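PDB 5MU5: DUF115 domain-containing protein from Magnetospirillum magneticum AMB-1, which probably transfers sugar onto flagellin as a glycosyltransferase of the Maf family and is involved in the formation of bacterial flagella. Local coordinates for residues E247-S252 with D645-F650; G259-L264 with E534-D539; Q320-N325 with R331-V336; T352-V357 with E651-L656. All coordinates share one frame; numbering follows the deposited sequence.

Overall arrangement
All four contacts gather in one region on the same side of the chain's centre. Interactions 1 and 4 lie closest, their centres 8 Å apart: both bring the C-terminal residues 645-656 against the sheet-bearing MptE-like part of the protein, first at helix 242-257, then at the loop 352-357. Interaction 3, within that part, has its centre 12 Å from interaction 4, and Arg331 NH1 meets Glu654 OE1 in a salt bridge of 3.0 Å. Asn325 ties three contacts together, its ND2 lying 2.9 Å from both Glu247 OE2 and Thr352 O. Interaction 2 stands apart, 16 Å from interaction 1 between centres, but reaches the same sheet as interaction 3.

Interaction 1 of 4, residues E247-S252 with D645-F650; sequences EMTRAS and DNIEAF
Arg250 leaves its helix with CG anti to the backbone N (chi1 -179°), which lays its methylenes along Ile647 and Phe650, and a bend at chi3 (73°) then turns the guanidinium toward Glu247, on the same helix. Arg250 CG rests 3.7 Å from Ile647 O, and Arg250 CD lies 3.9 Å from Phe650 CB, approaching the Phe650 ring obliquely. Beside it, Ile647 reaches out with CD1 to Thr249 CG2 at 4.1 Å, the two side chains crossing at about a right angle; the hydroxyl of Thr249 bonds to Ser373. Glu247 is gripped side-on: Arg250 NE binds Glu247 OE1 at 2.9 Å and Arg250 NH2 binds Glu247 OE2 at 3.0 Å, both nearly straight and close to the guanidinium plane. At the edge of the same group, NH1 donates to a water, which in turn donates to Ile647 O (2.9 Å) and Phe650 O (2.6 Å). A leucine in place of Arg250 would probably leave Glu247 without its charge partner and this water without its donor, and so weaken the link to the two carbonyls. Helix 242-257 is thereby joined to the chain leading from helix 618-646 into helix 653-661 with no direct hydrogen bond between the two segments: one buried arginine, its charge probably balanced by Glu247 one turn earlier, reaches the backbone of 647-650 through water and apolar contact.

Interaction 2 of 4, residues G259-L264 with E534-D539; sequences GRYSIL and EELFHD
Leu536 points at Tyr261 and Ile263 from a helical turn held by the 2.9 Å backbone hydrogen bond from His538 N to Glu534 O. A chi1 of -180° extends Leu536 away from its backbone N, its side chain stands out from the helix, and one methyl does the touching: Leu536 CD2 lies 4.0 Å from Tyr261 OH and 4.4 Å from Ile263 CG1. Tyrosine and leucine cross at about a right angle. The phenol has its own polar partner, a weak hydrogen bond with Met256 O near the end of helix 242-257, so the leucine methyl meets a hydroxyl that is already engaged. Ile263 supplies the apolar partner and also sets its CD1 at the edge of the Tyr261 ring, in the ring plane. Next to Leu536, Phe537 turns away from this contact and meets Tyr253 edge-to-face. Backbone bonds join Ile263 to Arg530 and Ser262 to Val364 and Tyr366, which inserts strand 262-263 between the antiparallel strand 530-531 and the parallel strand 363-367. Helix 534-541, just beyond strand 530-531, thus folds back over one margin of the large mixed sheet of this alpha/beta fold, antiparallel only at its edge strand 530-531.

Interaction 3 of 4, residues Q320-N325 with R331-V336; sequences QMLLEN and RALAAV
Leu333 packs on Leu322 and Gln320 inside a beta-alpha-beta crossover, in which helix 327-340 links strand 319-322 to its parallel neighbour 346-350. The apolar part is a meeting of two leucines: Leu322 CD2 lies 3.8 Å from Leu333 CD1, with Leu322 CD1 a little farther from the same methyl. The two side chains run past each other in opposite directions, one rising from the strand and the other descending from the helix. The second kind of contact sets a methyl against an amide. Gln320, two residues earlier on the same face of the strand, bends at chi2 (68°) and brings its amide beside the other branch of Leu333. That buried amide is satisfied within the sheet region, NE2 by Gly304 O and OE1 by Ser302 OG, which probably holds it in place, through partners on and just after the neighbouring strand 299-303. Leu333 CD2 ends 3.8 Å from Gln320 NE2 and 4.1 Å from Gln320 CD.

Interaction 4 of 4, residues T352-V357 with E651-L656; sequences TVDPRV and ESDEEL
Two like-charged carboxylates come close here: Asp354 OD2 lies 3.9 Å from Asp653 OD1, their planes nearly perpendicular, with the Arg356 guanidinium beside both. Arg356 holds Asp354 side-on. Arg356 NE binds Asp354 OD1 at 2.8 Å in an almost straight bond (178°), and Arg356 NH2 binds Asp354 OD2 at 3.0 Å, both in the guanidinium plane although well out of the carboxylate plane. From Arg356 NH2 a long salt bridge of 3.9 Å runs on to Asp653 OD1, which probably offsets the repulsion between the acids. Asp354 OD1 also accepts Arg356 N at 3.0 Å, making an Asx turn just ahead of residues 355-357, whose backbone angles are helical; a chi1 of -165° sets the Asp354 carboxylate opposite its own N, and OD1 meets that N-H on its anti side. On the other segment, Ser652 is the N-cap of helix 653-661, its OG taking weak bonds from Glu654 N and Glu655 N, while its CB sits over one face of the Arg356 guanidinium, toward the rim, 3.8 Å above the plane. An alanine at Asp354 would probably free the Arg356 guanidinium to turn away from Ser652 and leave the amide of Arg356 without its acceptor in the turn. The other oxygen of Asp653, OD2, accepts from Ala327 N at the start of helix 327-340.

Interaction 1 of 4, residues E247-S252 with D645-F650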
loop_
_atom_site.group_PDB
_atom_site.type_symbol
_atom_site.label_atom_id
_atom_site.label_comp_id
_atom_site.label_asym_id
_atom_site.label_seq_id
_atom_site.Cartn_x
_atom_site.Cartn_y
_atom_site.Cartn_z
ATOM N N GLU A 247 -3.076 -13.097 -13.807
ATOM C CA GLU A 247 -1.723 -13.578 -14.060
ATOM C C GLU A 247 -1.018 -14.147 -12.825
ATOM O O GLU A 247 -0.293 -15.119 -12.938
ATOM C CB GLU A 247 -0.856 -12.482 -14.657
ATOM C CG GLU A 247 0.613 -12.864 -14.863
ATOM C CD GLU A 247 0.813 -14.223 -15.529
ATOM O OE1 GLU A 247 -0.096 -14.659 -16.274
ATOM O OE2 GLU A 247 1.875 -14.866 -15.307
ATOM N N MET A 248 -1.209 -13.522 -11.665
ATOM C CA MET A 248 -0.536 -13.951 -10.444
ATOM C C MET A 248 -1.019 -15.328 -10.078
ATOM O O MET A 248 -0.225 -16.195 -9.740
ATOM C CB MET A 248 -0.862 -13.040 -9.261
ATOM C CG MET A 248 -0.386 -11.601 -9.327
ATOM S SD MET A 248 1.380 -11.388 -9.529
ATOM C CE MET A 248 1.552 -11.271 -11.307
ATOM N N THR A 249 -2.337 -15.489 -10.115
ATOM C CA THR A 249 -2.988 -16.727 -9.752
ATOM C C THR A 249 -2.683 -17.815 -10.787
ATOM O O THR A 249 -2.520 -18.973 -10.407
ATOM C CB THR A 249 -4.511 -16.512 -9.555
ATOM O OG1 THR A 249 -4.729 -15.698 -8.407
ATOM C CG2 THR A 249 -5.241 -17.803 -9.343
ATOM N N ARG A 250 -2.594 -17.461 -12.069
ATOM C CA ARG A 250 -2.216 -18.443 -13.096
ATOM C C ARG A 250 -0.770 -18.936 -12.875
ATOM O O ARG A 250 -0.496 -20.132 -12.906
ATOM C CB ARG A 250 -2.334 -17.861 -14.492
ATOM C CG ARG A 250 -1.991 -18.838 -15.605
ATOM C CD ARG A 250 -1.597 -18.105 -16.871
ATOM N NE ARG A 250 -0.270 -17.517 -16.719
ATOM C CZ ARG A 250 0.872 -18.164 -16.945
ATOM N NH1 ARG A 250 0.870 -19.423 -17.364
ATOM N NH2 ARG A 250 2.019 -17.540 -16.743
ATOM N N ALA A 251 0.143 -18.005 -12.647
ATOM C CA ALA A 251 1.537 -18.358 -12.372
ATOM C C ALA A 251 1.599 -19.315 -11.190
ATOM O O ALA A 251 2.191 -20.377 -11.275
ATOM C CB ALA A 251 2.374 -17.104 -12.084
ATOM N N SER A 252 0.957 -18.934 -10.094
ATOM C CA SER A 252 0.996 -19.725 -8.873
ATOM C C SER A 252 0.358 -21.087 -9.086
ATOM O O SER A 252 0.884 -22.089 -8.624
ATOM C CB SER A 252 0.311 -18.981 -7.732
ATOM O OG SER A 252 0.527 -19.661 -6.502
ATOM N N ASP A 645 -12.008 -21.442 -16.487
ATOM C CA ASP A 645 -12.136 -22.591 -17.380
ATOM C C ASP A 645 -10.828 -22.943 -18.108
ATOM O O ASP A 645 -10.596 -24.098 -18.395
ATOM C CB ASP A 645 -13.235 -22.357 -18.420
ATOM C CG ASP A 645 -14.631 -22.562 -17.858
ATOM O OD1 ASP A 645 -14.770 -23.214 -16.804
ATOM O OD2 ASP A 645 -15.601 -22.075 -18.471
ATOM N N ASN A 646 -9.975 -21.955 -18.372
ATOM C CA ASN A 646 -8.765 -22.160 -19.165
ATOM C C ASN A 646 -7.448 -21.896 -18.456
ATOM O O ASN A 646 -6.399 -21.797 -19.113
ATOM C CB ASN A 646 -8.819 -21.223 -20.371
ATOM C CG ASN A 646 -9.984 -21.512 -21.269
ATOM O OD1 ASN A 646 -10.742 -20.616 -21.622
ATOM N ND2 ASN A 646 -10.154 -22.770 -21.621
ATOM N N ILE A 647 -7.498 -21.779 -17.130
ATOM C CA ILE A 647 -6.323 -21.397 -16.346
ATOM C C ILE A 647 -5.096 -22.292 -16.634
ATOM O O ILE A 647 -3.965 -21.799 -16.728
ATOM C CB ILE A 647 -6.665 -21.295 -14.834
ATOM C CG1 ILE A 647 -5.498 -20.669 -14.072
ATOM C CG2 ILE A 647 -7.042 -22.645 -14.245
ATOM C CD1 ILE A 647 -5.866 -20.177 -12.687
ATOM N N GLU A 648 -5.342 -23.585 -16.838
ATOM C CA GLU A 648 -4.286 -24.567 -17.073
ATOM C C GLU A 648 -3.752 -24.505 -18.510
ATOM O O GLU A 648 -2.562 -24.738 -18.760
ATOM C CB GLU A 648 -4.841 -25.975 -16.779
ATOM C CG GLU A 648 -3.801 -27.023 -16.407
ATOM C CD GLU A 648 -4.425 -28.227 -15.707
ATOM O OE1 GLU A 648 -5.092 -29.036 -16.380
ATOM O OE2 GLU A 648 -4.256 -28.367 -14.478
ATOM N N ALA A 649 -4.628 -24.171 -19.448
ATOM C CA ALA A 649 -4.296 -24.237 -20.869
ATOM C C ALA A 649 -3.491 -23.052 -21.405
ATOM O O ALA A 649 -2.845 -23.175 -22.439
ATOM C CB ALA A 649 -5.561 -24.425 -21.690
ATOM N N PHE A 650 -3.516 -21.905 -20.734
ATOM C CA PHE A 650 -2.712 -20.767 -21.211
ATOM C C PHE A 650 -1.247 -21.184 -21.269
ATOM O O PHE A 650 -0.714 -21.665 -20.282
ATOM C CB PHE A 650 -2.847 -19.536 -20.307
ATOM C CG PHE A 650 -4.239 -18.983 -20.230
ATOM C CD1 PHE A 650 -4.827 -18.393 -21.347
ATOM C CD2 PHE A 650 -4.957 -19.032 -19.036
ATOM C CE1 PHE A 650 -6.115 -17.875 -21.278
ATOM C CE2 PHE A 650 -6.242 -18.511 -18.960
ATOM C CZ PHE A 650 -6.822 -17.938 -20.083
HETATM O O HOH W 1 -1.334 -21.241 -17.761
#

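Interaction 2 of 4, residues G259-L264 with E534-D539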
loop_
_atom_site.group_PDB
_atom_site.type_symbol
_atom_site.label_atom_id
_atom_site.label_comp_id
_atom_site.label_asym_id
_atom_site.label_seq_id
_atom_site.Cartn_x
_atom_site.Cartn_y
_atom_site.Cartn_z
ATOM N N GLY A 259 4.921 -31.554 -10.421
ATOM C CA GLY A 259 6.361 -31.627 -10.220
ATOM C C GLY A 259 6.950 -31.313 -8.868
ATOM O O GLY A 259 6.268 -30.932 -7.900
ATOM N N ARG A 260 8.258 -31.480 -8.824
ATOM C CA ARG A 260 8.996 -31.220 -7.624
ATOM C C ARG A 260 9.137 -29.711 -7.413
ATOM O O ARG A 260 9.412 -28.945 -8.335
ATOM C CB ARG A 260 10.383 -31.882 -7.669
ATOM C CG ARG A 260 10.382 -33.402 -7.552
ATOM C CD ARG A 260 11.770 -33.945 -7.200
ATOM N NE ARG A 260 12.762 -33.682 -8.250
ATOM C CZ ARG A 260 12.975 -34.452 -9.321
ATOM N NH1 ARG A 260 12.268 -35.563 -9.523
ATOM N NH2 ARG A 260 13.903 -34.105 -10.205
ATOM N N TYR A 261 8.874 -29.299 -6.188
ATOM C CA TYR A 261 9.245 -27.995 -5.728
ATOM C C TYR A 261 9.156 -28.098 -4.233
ATOM O O TYR A 261 8.580 -29.049 -3.711
ATOM C CB TYR A 261 8.327 -26.893 -6.267
ATOM C CG TYR A 261 6.916 -26.983 -5.776
ATOM C CD1 TYR A 261 6.541 -26.406 -4.572
ATOM C CD2 TYR A 261 5.948 -27.631 -6.528
ATOM C CE1 TYR A 261 5.234 -26.477 -4.128
ATOM C CE2 TYR A 261 4.625 -27.701 -6.098
ATOM C CZ TYR A 261 4.280 -27.128 -4.893
ATOM O OH TYR A 261 2.983 -27.207 -4.447
ATOM N N SER A 262 9.743 -27.125 -3.560
ATOM C CA SER A 262 9.662 -27.019 -2.125
ATOM C C SER A 262 9.204 -25.614 -1.740
ATOM O O SER A 262 9.101 -24.732 -2.590
ATOM C CB SER A 262 11.004 -27.329 -1.500
ATOM O OG SER A 262 11.424 -28.641 -1.806
ATOM N N ILE A 263 8.909 -25.442 -0.457
ATOM C CA ILE A 263 8.346 -24.230 0.085
ATOM C C ILE A 263 9.264 -23.708 1.159
ATOM O O ILE A 263 9.685 -24.469 2.030
ATOM C CB ILE A 263 7.000 -24.507 0.772
ATOM C CG1 ILE A 263 6.017 -25.165 -0.192
ATOM C CG2 ILE A 263 6.403 -23.204 1.274
ATOM C CD1 ILE A 263 5.784 -24.356 -1.455
ATOM N N LEU A 264 9.556 -22.416 1.113
ATOM C CA LEU A 264 10.414 -21.777 2.100
ATOM C C LEU A 264 9.746 -21.661 3.475
ATOM O O LEU A 264 8.566 -21.357 3.589
ATOM C CB LEU A 264 10.831 -20.409 1.601
ATOM C CG LEU A 264 11.857 -19.662 2.453
ATOM C CD1 LEU A 264 12.687 -18.704 1.604
ATOM C CD2 LEU A 264 11.175 -18.885 3.573
ATOM N N GLU A 534 1.199 -32.611 -5.023
ATOM C CA GLU A 534 -0.100 -32.278 -5.569
ATOM C C GLU A 534 -1.082 -32.197 -4.432
ATOM O O GLU A 534 -2.137 -31.597 -4.583
ATOM C CB GLU A 534 -0.581 -33.346 -6.530
ATOM C CG GLU A 534 0.201 -33.402 -7.818
ATOM C CD GLU A 534 -0.164 -34.612 -8.650
ATOM O OE1 GLU A 534 -1.375 -34.878 -8.832
ATOM O OE2 GLU A 534 0.771 -35.288 -9.128
ATOM N N GLU A 535 -0.749 -32.834 -3.307
ATOM C CA GLU A 535 -1.597 -32.792 -2.122
ATOM C C GLU A 535 -1.831 -31.329 -1.761
ATOM O O GLU A 535 -2.965 -30.905 -1.529
ATOM C CB GLU A 535 -0.954 -33.506 -0.916
ATOM C CG GLU A 535 -0.790 -35.021 -1.024
ATOM C CD GLU A 535 0.427 -35.475 -1.828
ATOM O OE1 GLU A 535 1.268 -34.641 -2.241
ATOM O OE2 GLU A 535 0.546 -36.700 -2.046
ATOM N N LEU A 536 -0.748 -30.554 -1.730
ATOM C CA LEU A 536 -0.847 -29.151 -1.368
ATOM C C LEU A 536 -1.708 -28.406 -2.367
ATOM O O LEU A 536 -2.622 -27.675 -1.981
ATOM C CB LEU A 536 0.526 -28.496 -1.277
ATOM C CG LEU A 536 0.464 -27.021 -0.897
ATOM C CD1 LEU A 536 -0.395 -26.792 0.346
ATOM C CD2 LEU A 536 1.879 -26.482 -0.708
ATOM N N PHE A 537 -1.437 -28.609 -3.650
ATOM C CA PHE A 537 -2.243 -27.960 -4.658
ATOM C C PHE A 537 -3.745 -28.224 -4.462
ATOM O O PHE A 537 -4.537 -27.294 -4.460
ATOM C CB PHE A 537 -1.805 -28.353 -6.071
ATOM C CG PHE A 537 -2.752 -27.889 -7.130
ATOM C CD1 PHE A 537 -2.707 -26.583 -7.599
ATOM C CD2 PHE A 537 -3.729 -28.750 -7.625
ATOM C CE1 PHE A 537 -3.609 -26.146 -8.555
ATOM C CE2 PHE A 537 -4.632 -28.319 -8.582
ATOM C CZ PHE A 537 -4.571 -27.013 -9.047
ATOM N N HIS A 538 -4.129 -29.483 -4.310
ATOM C CA HIS A 538 -5.541 -29.830 -4.194
ATOM C C HIS A 538 -6.164 -29.302 -2.916
ATOM O O HIS A 538 -7.307 -28.855 -2.923
ATOM C CB HIS A 538 -5.762 -31.338 -4.296
ATOM C CG HIS A 538 -5.531 -31.875 -5.667
ATOM N ND1 HIS A 538 -6.258 -31.451 -6.759
ATOM C CD2 HIS A 538 -4.661 -32.805 -6.128
ATOM C CE1 HIS A 538 -5.844 -32.098 -7.836
ATOM N NE2 HIS A 538 -4.875 -32.924 -7.481
ATOM N N ASP A 539 -5.417 -29.371 -1.823
ATOM C CA ASP A 539 -5.869 -28.820 -0.561
ATOM C C ASP A 539 -6.263 -27.356 -0.738
ATOM O O ASP A 539 -7.352 -26.954 -0.330
ATOM C CB ASP A 539 -4.770 -28.930 0.493
ATOM C CG ASP A 539 -5.185 -28.336 1.815
ATOM O OD1 ASP A 539 -6.165 -28.834 2.416
ATOM O OD2 ASP A 539 -4.535 -27.366 2.247
#

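Interaction 3 of 4, residues Q320-N325 with R331-V336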
loop_
_atom_site.group_PDB
_atom_site.type_symbol
_atom_site.label_atom_id
_atom_site.label_comp_id
_atom_site.label_asym_id
_atom_site.label_seq_id
_atom_site.Cartn_x
_atom_site.Cartn_y
_atom_site.Cartn_z
ATOM N N GLN A 320 19.693 -18.710 -6.317
ATOM C CA GLN A 320 19.351 -17.689 -7.294
ATOM C C GLN A 320 17.955 -17.166 -6.931
ATOM O O GLN A 320 16.999 -17.940 -6.790
ATOM C CB GLN A 320 19.382 -18.261 -8.721
ATOM C CG GLN A 320 18.830 -17.336 -9.806
ATOM C CD GLN A 320 19.707 -16.117 -10.040
ATOM O OE1 GLN A 320 20.935 -16.193 -9.965
ATOM N NE2 GLN A 320 19.080 -14.990 -10.338
ATOM N N MET A 321 17.849 -15.848 -6.774
ATOM C CA MET A 321 16.593 -15.239 -6.342
ATOM C C MET A 321 15.853 -14.625 -7.512
ATOM O O MET A 321 16.474 -14.023 -8.421
ATOM C CB MET A 321 16.832 -14.154 -5.310
ATOM C CG MET A 321 17.729 -14.543 -4.161
ATOM S SD MET A 321 17.083 -15.818 -3.085
ATOM C CE MET A 321 15.474 -15.104 -2.693
ATOM N N LEU A 322 14.533 -14.793 -7.495
ATOM C CA LEU A 322 13.675 -14.160 -8.472
ATOM C C LEU A 322 12.417 -13.666 -7.775
ATOM O O LEU A 322 11.747 -14.444 -7.087
ATOM C CB LEU A 322 13.311 -15.129 -9.581
ATOM C CG LEU A 322 12.602 -14.506 -10.774
ATOM C CD1 LEU A 322 13.490 -13.481 -11.478
ATOM C CD2 LEU A 322 12.150 -15.595 -11.747
ATOM N N LEU A 323 12.098 -12.385 -7.974
ATOM C CA LEU A 323 10.905 -11.759 -7.387
ATOM C C LEU A 323 9.803 -11.578 -8.424
ATOM O O LEU A 323 8.674 -11.966 -8.195
ATOM C CB LEU A 323 11.263 -10.391 -6.806
ATOM C CG LEU A 323 10.128 -9.504 -6.246
ATOM C CD1 LEU A 323 9.476 -10.168 -5.053
ATOM C CD2 LEU A 323 10.652 -8.127 -5.854
ATOM N N GLU A 324 10.157 -10.992 -9.561
ATOM C CA GLU A 324 9.186 -10.589 -10.570
ATOM C C GLU A 324 8.466 -11.711 -11.289
ATOM O O GLU A 324 9.047 -12.736 -11.647
ATOM C CB GLU A 324 9.854 -9.765 -11.675
ATOM C CG GLU A 324 10.468 -8.431 -11.282
ATOM C CD GLU A 324 10.881 -7.620 -12.525
ATOM O OE1 GLU A 324 9.973 -7.187 -13.283
ATOM O OE2 GLU A 324 12.104 -7.411 -12.752
ATOM N N ASN A 325 7.189 -11.459 -11.529
ATOM C CA ASN A 325 6.375 -12.268 -12.408
ATOM C C ASN A 325 6.684 -11.833 -13.851
ATOM O O ASN A 325 7.256 -10.785 -14.072
ATOM C CB ASN A 325 4.884 -12.019 -12.092
ATOM C CG ASN A 325 3.964 -12.470 -13.221
ATOM O OD1 ASN A 325 3.547 -11.647 -14.059
ATOM N ND2 ASN A 325 3.688 -13.783 -13.287
ATOM N N ARG A 331 12.928 -14.516 -19.546
ATOM C CA ARG A 331 13.774 -14.538 -20.737
ATOM C C ARG A 331 15.188 -14.090 -20.389
ATOM O O ARG A 331 16.137 -14.626 -20.922
ATOM C CB ARG A 331 13.187 -13.745 -21.917
ATOM C CG ARG A 331 12.060 -14.470 -22.652
ATOM C CD ARG A 331 11.585 -13.680 -23.871
ATOM N NE ARG A 331 10.966 -12.397 -23.502
ATOM C CZ ARG A 331 9.652 -12.164 -23.400
ATOM N NH1 ARG A 331 8.750 -13.120 -23.654
ATOM N NH2 ARG A 331 9.225 -10.955 -23.037
ATOM N N ALA A 332 15.323 -13.143 -19.472
ATOM C CA ALA A 332 16.655 -12.702 -19.016
ATOM C C ALA A 332 17.401 -13.859 -18.318
ATOM O O ALA A 332 18.545 -14.161 -18.643
ATOM C CB ALA A 332 16.531 -11.489 -18.096
ATOM N N LEU A 333 16.727 -14.523 -17.387
ATOM C CA LEU A 333 17.303 -15.682 -16.723
ATOM C C LEU A 333 17.673 -16.779 -17.687
ATOM O O LEU A 333 18.730 -17.380 -17.551
ATOM C CB LEU A 333 16.342 -16.271 -15.700
ATOM C CG LEU A 333 16.497 -15.808 -14.266
ATOM C CD1 LEU A 333 15.465 -16.565 -13.437
ATOM C CD2 LEU A 333 17.905 -16.078 -13.753
ATOM N N ALA A 334 16.787 -17.064 -18.634
ATOM C CA ALA A 334 17.041 -18.117 -19.623
ATOM C C ALA A 334 18.293 -17.845 -20.455
ATOM O O ALA A 334 19.047 -18.761 -20.747
ATOM C CB ALA A 334 15.834 -18.297 -20.543
ATOM N N ALA A 335 18.496 -16.589 -20.855
ATOM C CA ALA A 335 19.695 -16.186 -21.626
ATOM C C ALA A 335 20.989 -16.463 -20.840
ATOM O O ALA A 335 21.991 -16.899 -21.400
ATOM C CB ALA A 335 19.606 -14.705 -22.002
ATOM N N VAL A 336 20.956 -16.218 -19.535
ATOM C CA VAL A 336 22.110 -16.491 -18.676
ATOM C C VAL A 336 22.348 -18.004 -18.561
ATOM O O VAL A 336 23.483 -18.449 -18.612
ATOM C CB VAL A 336 21.939 -15.881 -17.277
ATOM C CG1 VAL A 336 23.137 -16.214 -16.418
ATOM C CG2 VAL A 336 21.743 -14.368 -17.353
#

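Interaction 4 of 4, residues T352-V357 with E651-L656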
loop_
_atom_site.group_PDB
_atom_site.type_symbol
_atom_site.label_atom_id
_atom_site.label_comp_id
_atom_site.label_asym_id
_atom_site.label_seq_id
_atom_site.Cartn_x
_atom_site.Cartn_y
_atom_site.Cartn_z
ATOM N N THR A 352 4.625 -16.506 -7.662
ATOM C CA THR A 352 4.102 -15.936 -8.887
ATOM C C THR A 352 5.133 -15.755 -9.994
ATOM O O THR A 352 4.826 -15.130 -10.990
ATOM C CB THR A 352 3.483 -14.568 -8.616
ATOM O OG1 THR A 352 4.495 -13.708 -8.118
ATOM C CG2 THR A 352 2.324 -14.683 -7.599
ATOM N N VAL A 353 6.346 -16.287 -9.850
ATOM C CA VAL A 353 7.299 -16.178 -10.953
ATOM C C VAL A 353 6.819 -16.998 -12.151
ATOM O O VAL A 353 5.999 -17.924 -12.011
ATOM C CB VAL A 353 8.731 -16.596 -10.568
ATOM C CG1 VAL A 353 9.227 -15.727 -9.424
ATOM C CG2 VAL A 353 8.840 -18.096 -10.246
ATOM N N ASP A 354 7.326 -16.668 -13.333
ATOM C CA ASP A 354 6.918 -17.391 -14.535
ATOM C C ASP A 354 7.093 -18.916 -14.350
ATOM O O ASP A 354 8.145 -19.364 -13.962
ATOM C CB ASP A 354 7.708 -16.891 -15.748
ATOM C CG ASP A 354 7.091 -17.338 -17.091
ATOM O OD1 ASP A 354 7.264 -18.522 -17.466
ATOM O OD2 ASP A 354 6.456 -16.486 -17.765
ATOM N N PRO A 355 6.062 -19.716 -14.642
ATOM C CA PRO A 355 6.188 -21.179 -14.479
ATOM C C PRO A 355 7.352 -21.821 -15.210
ATOM O O PRO A 355 7.823 -22.865 -14.777
ATOM C CB PRO A 355 4.884 -21.719 -15.064
ATOM C CG PRO A 355 3.928 -20.600 -14.958
ATOM C CD PRO A 355 4.719 -19.332 -15.109
ATOM N N ARG A 356 7.806 -21.211 -16.303
ATOM C CA ARG A 356 8.932 -21.750 -17.091
ATOM C C ARG A 356 10.283 -21.590 -16.407
ATOM O O ARG A 356 11.279 -22.138 -16.866
ATOM C CB ARG A 356 9.000 -21.071 -18.464
ATOM C CG ARG A 356 7.792 -21.348 -19.338
ATOM C CD ARG A 356 7.796 -20.456 -20.551
ATOM N NE ARG A 356 7.486 -19.078 -20.199
ATOM C CZ ARG A 356 7.309 -18.093 -21.079
ATOM N NH1 ARG A 356 7.436 -18.309 -22.379
ATOM N NH2 ARG A 356 7.008 -16.886 -20.664
ATOM N N VAL A 357 10.323 -20.818 -15.328
ATOM C CA VAL A 357 11.564 -20.620 -14.586
ATOM C C VAL A 357 12.052 -21.943 -14.009
ATOM O O VAL A 357 13.248 -22.171 -13.918
ATOM C CB VAL A 357 11.387 -19.581 -13.450
ATOM C CG1 VAL A 357 12.629 -19.493 -12.593
ATOM C CG2 VAL A 357 11.089 -18.208 -14.029
ATOM N N GLU A 651 -0.609 -21.024 -22.424
ATOM C CA GLU A 651 0.802 -21.392 -22.587
ATOM C C GLU A 651 1.761 -20.450 -21.859
ATOM O O GLU A 651 2.861 -20.857 -21.495
ATOM C CB GLU A 651 1.161 -21.448 -24.069
ATOM C CG GLU A 651 0.469 -22.582 -24.810
ATOM C CD GLU A 651 0.508 -22.437 -26.328
ATOM O OE1 GLU A 651 0.841 -21.341 -26.833
ATOM O OE2 GLU A 651 0.183 -23.424 -27.025
ATOM N N SER A 652 1.357 -19.191 -21.675
ATOM C CA SER A 652 2.172 -18.203 -20.963
ATOM C C SER A 652 1.353 -16.975 -20.569
ATOM O O SER A 652 0.218 -16.786 -21.024
ATOM C CB SER A 652 3.344 -17.738 -21.827
ATOM O OG SER A 652 2.922 -16.736 -22.737
ATOM N N ASP A 653 1.956 -16.131 -19.742
ATOM C CA ASP A 653 1.335 -14.881 -19.304
ATOM C C ASP A 653 0.977 -13.986 -20.481
ATOM O O ASP A 653 -0.028 -13.263 -20.427
ATOM C CB ASP A 653 2.288 -14.086 -18.395
ATOM C CG ASP A 653 3.577 -13.628 -19.118
ATOM O OD1 ASP A 653 4.052 -14.358 -20.030
ATOM O OD2 ASP A 653 4.110 -12.542 -18.777
ATOM N N GLU A 654 1.821 -14.017 -21.521
ATOM C CA GLU A 654 1.644 -13.153 -22.687
ATOM C C GLU A 654 0.490 -13.626 -23.539
ATOM O O GLU A 654 -0.145 -12.819 -24.186
ATOM C CB GLU A 654 2.944 -13.003 -23.503
ATOM C CG GLU A 654 4.004 -12.179 -22.757
ATOM C CD GLU A 654 5.371 -12.110 -23.454
ATOM O OE1 GLU A 654 5.767 -13.070 -24.145
ATOM O OE2 GLU A 654 6.071 -11.085 -23.290
ATOM N N GLU A 655 0.194 -14.920 -23.522
ATOM C CA GLU A 655 -0.971 -15.416 -24.246
ATOM C C GLU A 655 -2.232 -14.897 -23.546
ATOM O O GLU A 655 -3.136 -14.337 -24.189
ATOM C CB GLU A 655 -0.988 -16.942 -24.301
ATOM C CG GLU A 655 -2.119 -17.506 -25.158
ATOM C CD GLU A 655 -2.439 -18.968 -24.861
ATOM O OE1 GLU A 655 -1.494 -19.774 -24.704
ATOM O OE2 GLU A 655 -3.643 -19.314 -24.783
ATOM N N LEU A 656 -2.282 -15.079 -22.229
ATOM C CA LEU A 656 -3.418 -14.633 -21.420
ATOM C C LEU A 656 -3.690 -13.137 -21.580
ATOM O O LEU A 656 -4.849 -12.722 -21.802
ATOM C CB LEU A 656 -3.175 -14.947 -19.950
ATOM C CG LEU A 656 -4.157 -14.359 -18.946
ATOM C CD1 LEU A 656 -5.599 -14.713 -19.283
ATOM C CD2 LEU A 656 -3.794 -14.901 -17.579
#